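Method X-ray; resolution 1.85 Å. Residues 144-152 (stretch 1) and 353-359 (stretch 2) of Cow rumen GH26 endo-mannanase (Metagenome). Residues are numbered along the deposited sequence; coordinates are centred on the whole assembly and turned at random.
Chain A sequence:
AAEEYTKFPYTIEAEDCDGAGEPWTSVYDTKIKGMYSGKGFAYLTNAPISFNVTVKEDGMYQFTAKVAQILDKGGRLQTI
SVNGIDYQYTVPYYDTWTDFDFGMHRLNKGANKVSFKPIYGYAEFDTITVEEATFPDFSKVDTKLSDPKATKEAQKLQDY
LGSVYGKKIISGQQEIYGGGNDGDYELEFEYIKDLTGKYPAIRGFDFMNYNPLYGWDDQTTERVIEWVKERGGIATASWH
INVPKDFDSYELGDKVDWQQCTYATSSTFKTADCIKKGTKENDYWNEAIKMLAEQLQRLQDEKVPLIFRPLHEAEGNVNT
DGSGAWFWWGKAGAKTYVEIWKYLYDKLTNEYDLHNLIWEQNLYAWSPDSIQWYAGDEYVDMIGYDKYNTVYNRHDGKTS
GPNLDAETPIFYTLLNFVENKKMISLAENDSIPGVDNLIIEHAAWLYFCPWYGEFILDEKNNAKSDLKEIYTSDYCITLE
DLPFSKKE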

# COMPACT_ATOMS: atom_id res chain seq x y z
N LYS A 144 17.72 2.77 -8.05
CA LYS A 144 18.23 1.97 -9.16
C LYS A 144 17.25 0.84 -9.44
O LYS A 144 16.86 0.12 -8.52
CB LYS A 144 19.62 1.41 -8.85
CG LYS A 144 20.31 0.77 -10.05
CD LYS A 144 21.64 0.15 -9.67
CE LYS A 144 22.46 -0.24 -10.90
NZ LYS A 144 21.77 -1.23 -11.77
N LEU A 145 16.84 0.70 -10.69
CA LEU A 145 15.85 -0.31 -11.05
C LEU A 145 16.42 -1.72 -10.92
O LEU A 145 17.62 -1.92 -11.02
CB LEU A 145 15.33 -0.06 -12.47
CG LEU A 145 14.39 1.15 -12.59
CD1 LEU A 145 14.08 1.47 -14.04
CD2 LEU A 145 13.11 0.89 -11.80
N SER A 146 15.54 -2.68 -10.68
CA SER A 146 15.95 -4.06 -10.46
C SER A 146 16.48 -4.70 -11.74
O SER A 146 17.33 -5.59 -11.69
CB SER A 146 14.79 -4.89 -9.91
OG SER A 146 13.68 -4.86 -10.79
N ASP A 147 15.97 -4.26 -12.89
CA ASP A 147 16.45 -4.72 -14.18
C ASP A 147 17.75 -4.01 -14.54
O ASP A 147 17.75 -2.80 -14.74
CB ASP A 147 15.39 -4.49 -15.27
CG ASP A 147 15.72 -5.19 -16.59
OD1 ASP A 147 16.89 -5.52 -16.84
OD2 ASP A 147 14.78 -5.40 -17.39
N PRO A 148 18.85 -4.76 -14.62
CA PRO A 148 20.16 -4.19 -14.94
C PRO A 148 20.18 -3.54 -16.32
O PRO A 148 21.01 -2.67 -16.58
CB PRO A 148 21.11 -5.40 -14.90
CG PRO A 148 20.37 -6.44 -14.12
CD PRO A 148 18.93 -6.22 -14.41
N LYS A 149 19.28 -3.97 -17.19
CA LYS A 149 19.23 -3.47 -18.56
C LYS A 149 18.13 -2.43 -18.75
O LYS A 149 17.77 -2.12 -19.89
CB LYS A 149 19.02 -4.62 -19.55
CG LYS A 149 20.15 -5.63 -19.59
CD LYS A 149 19.83 -6.75 -20.56
CE LYS A 149 20.95 -7.77 -20.64
NZ LYS A 149 20.59 -8.91 -21.52
N ALA A 150 17.61 -1.90 -17.65
CA ALA A 150 16.54 -0.90 -17.69
C ALA A 150 16.85 0.22 -18.68
O ALA A 150 17.97 0.72 -18.73
CB ALA A 150 16.32 -0.32 -16.31
N THR A 151 15.86 0.58 -19.50
CA THR A 151 16.05 1.63 -20.49
C THR A 151 16.31 2.96 -19.79
O THR A 151 16.00 3.11 -18.61
CB THR A 151 14.83 1.78 -21.42
OG1 THR A 151 13.70 2.20 -20.65
CG2 THR A 151 14.53 0.45 -22.11
N LYS A 152 16.88 3.92 -20.51
CA LYS A 152 17.20 5.21 -19.90
C LYS A 152 15.93 5.95 -19.50
O LYS A 152 15.91 6.63 -18.48
CB LYS A 152 18.06 6.07 -20.84
CG LYS A 152 17.42 6.41 -22.18
CD LYS A 152 18.37 7.23 -23.04
CE LYS A 152 17.70 7.76 -24.29
NZ LYS A 152 17.21 6.67 -25.18
N ASP A 353 12.95 -9.42 -24.00
CA ASP A 353 13.91 -8.32 -23.97
C ASP A 353 13.26 -6.97 -23.66
O ASP A 353 13.62 -5.94 -24.24
CB ASP A 353 14.67 -8.25 -25.30
CG ASP A 353 16.03 -7.57 -25.16
OD1 ASP A 353 16.60 -7.59 -24.05
OD2 ASP A 353 16.52 -7.01 -26.17
N LEU A 354 12.28 -6.98 -22.76
CA LEU A 354 11.61 -5.76 -22.34
C LEU A 354 12.25 -5.19 -21.08
O LEU A 354 12.37 -5.88 -20.07
CB LEU A 354 10.12 -6.03 -22.12
CG LEU A 354 9.32 -6.36 -23.38
CD1 LEU A 354 7.98 -6.98 -23.03
CD2 LEU A 354 9.12 -5.10 -24.20
N HIS A 355 12.65 -3.92 -21.14
CA HIS A 355 13.37 -3.31 -20.03
C HIS A 355 12.87 -1.91 -19.71
O HIS A 355 13.51 -1.17 -18.95
CB HIS A 355 14.87 -3.28 -20.34
CG HIS A 355 15.43 -4.60 -20.76
ND1 HIS A 355 15.63 -5.64 -19.88
CD2 HIS A 355 15.82 -5.06 -21.97
CE1 HIS A 355 16.12 -6.68 -20.53
NE2 HIS A 355 16.24 -6.35 -21.80
N ASN A 356 11.73 -1.55 -20.28
CA ASN A 356 11.16 -0.22 -20.10
C ASN A 356 10.13 -0.18 -18.97
O ASN A 356 9.35 0.77 -18.88
CB ASN A 356 10.50 0.25 -21.40
CG ASN A 356 9.39 -0.68 -21.86
OD1 ASN A 356 9.47 -1.90 -21.67
ND2 ASN A 356 8.36 -0.12 -22.47
N LEU A 357 10.14 -1.20 -18.12
CA LEU A 357 9.10 -1.36 -17.12
C LEU A 357 9.58 -1.06 -15.71
O LEU A 357 10.68 -1.44 -15.31
CB LEU A 357 8.56 -2.79 -17.17
CG LEU A 357 8.11 -3.31 -18.54
CD1 LEU A 357 7.66 -4.76 -18.44
CD2 LEU A 357 7.01 -2.42 -19.11
N ILE A 358 8.73 -0.35 -14.96
CA ILE A 358 8.93 -0.18 -13.53
C ILE A 358 7.96 -1.11 -12.82
O ILE A 358 6.75 -0.87 -12.80
CB ILE A 358 8.70 1.28 -13.09
CG1 ILE A 358 9.66 2.21 -13.83
CG2 ILE A 358 8.86 1.42 -11.58
CD1 ILE A 358 9.53 3.67 -13.43
N TRP A 359 8.49 -2.19 -12.25
CA TRP A 359 7.65 -3.25 -11.71
C TRP A 359 7.06 -2.89 -10.35
O TRP A 359 7.77 -2.82 -9.35
CB TRP A 359 8.46 -4.55 -11.61
CG TRP A 359 8.90 -5.08 -12.95
CD1 TRP A 359 9.97 -4.65 -13.69
CD2 TRP A 359 8.29 -6.13 -13.69
NE1 TRP A 359 10.06 -5.38 -14.85
CE2 TRP A 359 9.03 -6.30 -14.88
CE3 TRP A 359 7.18 -6.96 -13.47
CZ2 TRP A 359 8.71 -7.25 -15.84
CZ3 TRP A 359 6.86 -7.90 -14.43
CH2 TRP A 359 7.62 -8.04 -15.60
O HOH W 1 12.29 -4.54 -16.76
O HOH W 2 19.40 -7.14 -24.06

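Two direct hydrogen bonds join the stretches, and both involve His355. In the first, His355 ND1 donates to Asp147 OD2 at 2.6 Å. The bond is nearly straight, with an angle of 167° at the hydrogen. The ring is held at its other nitrogen too: His355 NE2 donates to Asp353 OD1 at 2.6 Å. With both nitrogens donating to carboxylates, the ring can carry a positive charge. Histidine suits this place because its flat ring offers a donor to each acid.

The second bond is between backbones. Thr151 N donates to His355 O at 3.0 Å. The same oxygen receives a CA-H...O contact from Ala150 CA at 3.3 Å.

Asp147 also shapes its own stretch. It opens a type I turn closed by Ala150 N to Asp147 O, 3.0 Å. Asp147 OD1 accepts from Lys149 N at 2.9 Å, while OD2 serves His355. One carboxylate thus fixes the turn and reaches across.

The turn places Lys149 over the imidazole. Lys149 CB lies 3.6 Å from the centroid of the His355 ring, 13° off its normal, a CH-pi contact. The rest of the lysine chain is extended and leads away; the residue is exposed.

Water extends the polar links. Water 1 donates to Asp147 OD2 at 2.7 Å and accepts from Trp359 NE1 at 3.1 Å. Water 2 donates to Asp353 OD1 at 2.8 Å; its bond from Lys149 NZ, 3.3 Å, is weak.

Apolar packing is modest. Leu145 CD2 meets Ile358 CG1 at 4.2 Å, both side chains buried. Thr151 CG2 lies 4.1 Å from His355 CB, while its hydroxyl caps the helix that follows.

In all, 427 Å² is buried, counting both sides. His355 contributes the largest share, 111 Å².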